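Local coordinates for protein cAMP factor (Mobiluncus curtisii, PDB 6JLC) that probably acts as a secreted pore-forming toxin that takes part in the co-haemolytic (CAMP) reaction on red blood cells, at residues 92-103 against 134-144. Numbering follows the deposited sequence.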
loop_
_atom_site.group_PDB
_atom_site.type_symbol
_atom_site.label_atom_id
_atom_site.label_comp_id
_atom_site.label_asym_id
_atom_site.label_seq_id
_atom_site.Cartn_x
_atom_site.Cartn_y
_atom_site.Cartn_z
ATOM N N LEU A 92 -1.656 10.657 0.176
ATOM C CA LEU A 92 -2.858 10.993 0.939
ATOM C C LEU A 92 -2.746 10.615 2.416
ATOM O O LEU A 92 -3.769 10.528 3.109
ATOM C CB LEU A 92 -4.092 10.328 0.315
ATOM C CG LEU A 92 -4.313 10.631 -1.169
ATOM C CD1 LEU A 92 -5.549 9.884 -1.678
ATOM C CD2 LEU A 92 -4.461 12.111 -1.393
ATOM N N ARG A 93 -1.520 10.430 2.924
ATOM C CA ARG A 93 -1.348 9.836 4.250
ATOM C C ARG A 93 -2.014 10.656 5.347
ATOM O O ARG A 93 -2.533 10.088 6.319
ATOM C CB ARG A 93 0.137 9.671 4.576
ATOM C CG ARG A 93 0.336 8.838 5.848
ATOM C CD ARG A 93 1.800 8.649 6.201
ATOM N NE ARG A 93 2.506 7.792 5.252
ATOM C CZ ARG A 93 2.430 6.465 5.217
ATOM N NH1 ARG A 93 1.661 5.798 6.073
ATOM N NH2 ARG A 93 3.128 5.801 4.310
ATOM N N TYR A 94 -2.029 11.984 5.213
ATOM C CA TYR A 94 -2.593 12.856 6.237
ATOM C C TYR A 94 -3.973 13.387 5.872
ATOM O O TYR A 94 -4.434 14.358 6.483
ATOM C CB TYR A 94 -1.642 14.023 6.521
ATOM C CG TYR A 94 -0.485 13.617 7.398
ATOM C CD1 TYR A 94 0.649 13.030 6.853
ATOM C CD2 TYR A 94 -0.546 13.775 8.778
ATOM C CE1 TYR A 94 1.724 12.641 7.665
ATOM C CE2 TYR A 94 0.520 13.380 9.599
ATOM C CZ TYR A 94 1.648 12.818 9.032
ATOM O OH TYR A 94 2.701 12.427 9.831
ATOM N N LYS A 95 -4.642 12.786 4.889
ATOM C CA LYS A 95 -5.988 13.237 4.569
ATOM C C LYS A 95 -6.982 12.724 5.608
ATOM O O LYS A 95 -6.746 11.725 6.291
ATOM C CB LYS A 95 -6.407 12.763 3.166
ATOM C CG LYS A 95 -5.651 13.449 2.031
ATOM C CD LYS A 95 -6.033 14.918 1.952
ATOM C CE LYS A 95 -5.173 15.653 0.935
ATOM N NZ LYS A 95 -5.493 17.112 0.964
ATOM N N ILE A 96 -8.118 13.416 5.707
ATOM C CA ILE A 96 -9.166 12.968 6.606
ATOM C C ILE A 96 -9.633 11.564 6.203
ATOM O O ILE A 96 -9.445 11.111 5.063
ATOM C CB ILE A 96 -10.344 13.956 6.618
ATOM C CG1 ILE A 96 -10.834 14.236 5.189
ATOM C CG2 ILE A 96 -9.941 15.241 7.339
ATOM C CD1 ILE A 96 -12.120 15.043 5.133
ATOM N N GLN A 97 -10.247 10.868 7.162
ATOM C CA GLN A 97 -10.635 9.477 6.933
ATOM C C GLN A 97 -11.624 9.351 5.777
ATOM O O GLN A 97 -11.602 8.347 5.051
ATOM C CB GLN A 97 -11.205 8.889 8.228
ATOM C CG GLN A 97 -11.715 7.454 8.128
ATOM C CD GLN A 97 -10.627 6.448 7.777
ATOM O OE1 GLN A 97 -9.431 6.723 7.915
ATOM N NE2 GLN A 97 -11.043 5.260 7.337
ATOM N N LYS A 98 -12.460 10.378 5.566
ATOM C CA LYS A 98 -13.447 10.363 4.485
ATOM C C LYS A 98 -12.794 10.154 3.124
ATOM O O LYS A 98 -13.351 9.463 2.260
ATOM C CB LYS A 98 -14.238 11.672 4.497
ATOM C CG LYS A 98 -15.379 11.786 3.501
ATOM C CD LYS A 98 -15.855 13.243 3.440
ATOM C CE LYS A 98 -17.262 13.377 2.881
ATOM N NZ LYS A 98 -17.304 13.392 1.395
ATOM N N ALA A 99 -11.612 10.748 2.908
ATOM C CA ALA A 99 -10.898 10.531 1.654
ATOM C C ALA A 99 -10.571 9.057 1.459
ATOM O O ALA A 99 -10.702 8.524 0.352
ATOM C CB ALA A 99 -9.620 11.377 1.613
ATOM N N HIS A 100 -10.153 8.381 2.528
ATOM C CA HIS A 100 -9.738 6.989 2.409
ATOM C C HIS A 100 -10.926 6.041 2.292
ATOM O O HIS A 100 -10.829 5.003 1.623
ATOM C CB HIS A 100 -8.881 6.603 3.603
ATOM C CG HIS A 100 -7.568 7.309 3.627
ATOM N ND1 HIS A 100 -7.344 8.444 4.383
ATOM C CD2 HIS A 100 -6.416 7.070 2.958
ATOM C CE1 HIS A 100 -6.103 8.856 4.195
ATOM N NE2 HIS A 100 -5.519 8.041 3.332
ATOM N N VAL A 101 -12.026 6.348 2.968
ATOM C CA VAL A 101 -13.226 5.528 2.813
ATOM C C VAL A 101 -13.696 5.561 1.362
ATOM O O VAL A 101 -14.006 4.519 0.762
ATOM C CB VAL A 101 -14.324 6.001 3.776
ATOM C CG1 VAL A 101 -15.648 5.309 3.444
ATOM C CG2 VAL A 101 -13.909 5.708 5.211
ATOM N N GLU A 102 -13.730 6.757 0.774
ATOM C CA GLU A 102 -14.212 6.906 -0.596
ATOM C C GLU A 102 -13.259 6.254 -1.597
ATOM O O GLU A 102 -13.699 5.523 -2.495
ATOM C CB GLU A 102 -14.434 8.386 -0.917
ATOM C CG GLU A 102 -15.525 9.006 -0.053
ATOM C CD GLU A 102 -15.902 10.420 -0.456
ATOM O OE1 GLU A 102 -15.402 10.925 -1.486
ATOM O OE2 GLU A 102 -16.713 11.025 0.277
ATOM N N LEU A 103 -11.946 6.489 -1.460
ATOM C CA LEU A 103 -11.011 5.843 -2.378
ATOM C C LEU A 103 -10.986 4.334 -2.159
ATOM O O LEU A 103 -10.912 3.562 -3.123
ATOM C CB LEU A 103 -9.610 6.447 -2.231
ATOM C CG LEU A 103 -8.600 6.177 -3.359
ATOM C CD1 LEU A 103 -9.135 6.554 -4.723
ATOM C CD2 LEU A 103 -7.356 6.950 -3.092
ATOM N N THR A 134 -12.159 9.456 -8.540
ATOM C CA THR A 134 -12.199 9.412 -7.084
ATOM C C THR A 134 -10.889 9.913 -6.497
ATOM O O THR A 134 -10.895 10.698 -5.542
ATOM C CB THR A 134 -12.511 7.995 -6.600
ATOM O OG1 THR A 134 -13.790 7.597 -7.123
ATOM C CG2 THR A 134 -12.586 7.956 -5.080
ATOM N N TYR A 135 -9.763 9.490 -7.069
ATOM C CA TYR A 135 -8.480 9.990 -6.588
ATOM C C TYR A 135 -8.407 11.503 -6.706
ATOM O O TYR A 135 -7.995 12.191 -5.763
ATOM C CB TYR A 135 -7.325 9.357 -7.348
ATOM C CG TYR A 135 -6.008 9.851 -6.796
ATOM C CD1 TYR A 135 -5.416 9.217 -5.709
ATOM C CD2 TYR A 135 -5.392 10.992 -7.313
ATOM C CE1 TYR A 135 -4.224 9.683 -5.174
ATOM C CE2 TYR A 135 -4.207 11.464 -6.776
ATOM C CZ TYR A 135 -3.634 10.803 -5.708
ATOM O OH TYR A 135 -2.454 11.259 -5.175
ATOM N N GLU A 136 -8.768 12.037 -7.877
ATOM C CA GLU A 136 -8.698 13.482 -8.069
ATOM C C GLU A 136 -9.601 14.211 -7.083
ATOM O O GLU A 136 -9.206 15.235 -6.517
ATOM C CB GLU A 136 -9.059 13.846 -9.509
ATOM C CG GLU A 136 -8.858 15.323 -9.808
ATOM C CD GLU A 136 -9.474 15.749 -11.122
ATOM O OE1 GLU A 136 -8.773 15.689 -12.155
ATOM O OE2 GLU A 136 -10.659 16.145 -11.121
ATOM N N ARG A 137 -10.804 13.679 -6.828
ATOM C CA ARG A 137 -11.715 14.340 -5.897
ATOM C C ARG A 137 -11.152 14.359 -4.477
ATOM O O ARG A 137 -11.068 15.414 -3.841
ATOM C CB ARG A 137 -13.080 13.659 -5.909
ATOM C CG ARG A 137 -14.085 14.322 -4.969
ATOM C CD ARG A 137 -15.304 13.448 -4.734
ATOM N NE ARG A 137 -15.474 12.469 -5.797
ATOM C CZ ARG A 137 -15.590 11.166 -5.593
ATOM N NH1 ARG A 137 -15.560 10.679 -4.352
ATOM N NH2 ARG A 137 -15.737 10.352 -6.632
ATOM N N VAL A 138 -10.786 13.190 -3.946
ATOM C CA VAL A 138 -10.411 13.143 -2.533
ATOM C C VAL A 138 -9.049 13.780 -2.296
ATOM O O VAL A 138 -8.711 14.081 -1.145
ATOM C CB VAL A 138 -10.435 11.700 -1.989
ATOM C CG1 VAL A 138 -11.790 11.043 -2.314
ATOM C CG2 VAL A 138 -9.270 10.894 -2.552
ATOM N N SER A 139 -8.260 13.992 -3.360
ATOM C CA SER A 139 -6.972 14.670 -3.217
ATOM C C SER A 139 -7.141 16.096 -2.728
ATOM O O SER A 139 -6.226 16.655 -2.116
ATOM C CB SER A 139 -6.222 14.680 -4.545
ATOM O OG SER A 139 -5.645 13.417 -4.789
ATOM N N THR A 140 -8.286 16.700 -3.008
ATOM C CA THR A 140 -8.598 18.053 -2.583
ATOM C C THR A 140 -9.281 18.098 -1.225
ATOM O O THR A 140 -9.621 19.189 -0.761
ATOM C CB THR A 140 -9.501 18.739 -3.619
ATOM O OG1 THR A 140 -10.859 18.327 -3.402
ATOM C CG2 THR A 140 -9.089 18.374 -5.035
ATOM N N TYR A 141 -9.532 16.952 -0.596
ATOM C CA TYR A 141 -10.150 16.979 0.720
ATOM C C TYR A 141 -9.180 17.573 1.733
ATOM O O TYR A 141 -7.967 17.624 1.515
ATOM C CB TYR A 141 -10.570 15.578 1.167
ATOM C CG TYR A 141 -11.815 15.032 0.486
ATOM C CD1 TYR A 141 -12.453 15.735 -0.527
ATOM C CD2 TYR A 141 -12.345 13.800 0.866
ATOM C CE1 TYR A 141 -13.580 15.219 -1.145
ATOM C CE2 TYR A 141 -13.472 13.275 0.254
ATOM C CZ TYR A 141 -14.086 13.985 -0.749
ATOM O OH TYR A 141 -15.207 13.455 -1.349
ATOM N N ARG A 142 -9.690 18.021 2.839
ATOM C CA ARG A 142 -8.807 18.601 3.803
ATOM C C ARG A 142 -7.951 17.626 4.534
ATOM O O ARG A 142 -8.213 16.462 4.576
ATOM C CB ARG A 142 -9.536 19.467 4.784
ATOM C CG ARG A 142 -10.618 18.835 5.585
ATOM C CD ARG A 142 -11.836 19.755 5.591
ATOM N NE ARG A 142 -13.013 19.134 6.194
ATOM C CZ ARG A 142 -13.001 18.524 7.372
ATOM N NH1 ARG A 142 -11.891 18.463 8.069
ATOM N NH2 ARG A 142 -14.102 17.990 7.849
ATOM N N ASP A 143 -6.900 18.146 5.113
ATOM C CA ASP A 143 -6.023 17.298 5.899
ATOM C C ASP A 143 -6.555 17.145 7.321
ATOM O O ASP A 143 -7.316 17.979 7.825
ATOM C CB ASP A 143 -4.613 17.881 5.950
ATOM C CG ASP A 143 -4.040 18.131 4.576
ATOM O OD1 ASP A 143 -4.247 17.268 3.696
ATOM O OD2 ASP A 143 -3.385 19.181 4.379
ATOM N N LEU A 144 -6.132 16.064 7.968
ATOM C CA LEU A 144 -6.356 15.895 9.397
ATOM C C LEU A 144 -5.831 17.100 10.159
ATOM O O LEU A 144 -4.803 17.673 9.798
ATOM C CB LEU A 144 -5.638 14.636 9.897
ATOM C CG LEU A 144 -6.164 13.271 9.430
ATOM C CD1 LEU A 144 -5.114 12.166 9.613
ATOM C CD2 LEU A 144 -7.434 12.933 10.191
#
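Glu102 and Tyr141 meet through a short hydrogen bond, the phenol OH lying 2.5 Å from Glu102 OE1, with the ring almost perpendicular to the carboxylate. Arg137 NH1 reaches the same OE1 at 2.9 Å from the opposite face of the carboxylate, while OE2 takes a salt bridge from Lys98; a glutamate, with two acceptor oxygens, suits this junction of three donors, and the two cations probably favour its ionised form. At the other end of the contact the Lys95 ammonium bridges to Asp143 OD1 (3.0 Å) and donates to Tyr141 O (2.6 Å), with a weaker bond to Ser139 O. Its chain, bent about CB-CG (chi2 -68°), folds back to the carbonyls at and just beyond the C-terminal end of helix 121-139. Beside this lysine the backbones pair briefly: Leu144 N donates to Tyr94 O at 2.8 Å and Ile96 N to Arg142 O at 3.3 Å, a single beta bridge centred on Lys95 and Asp143. The contact joins two antiparallel neighbours of the N-terminal helical bundle, helices 97-114 and 121-139, where the chain leaves toward helix 152-173 of the C-terminal helices. Ala99, with only a methyl group, suits a place where the local axes lie 9.5 Å apart; its CB touches Val138 CB at 3.7 Å and, as closely, Tyr141 CD2. Deeper, Leu92 CD1 touches both Val138 CG2 and Tyr135 CE1, the tyrosine hydroxyl being hydrogen-bonded to Asn91; Leu103 CD2 meets that ring at its edge, and CD1 packs on Thr134 CG2. Outermost, Ile96 CD1 lies over one face of the poorly ordered Arg142 guanidinium.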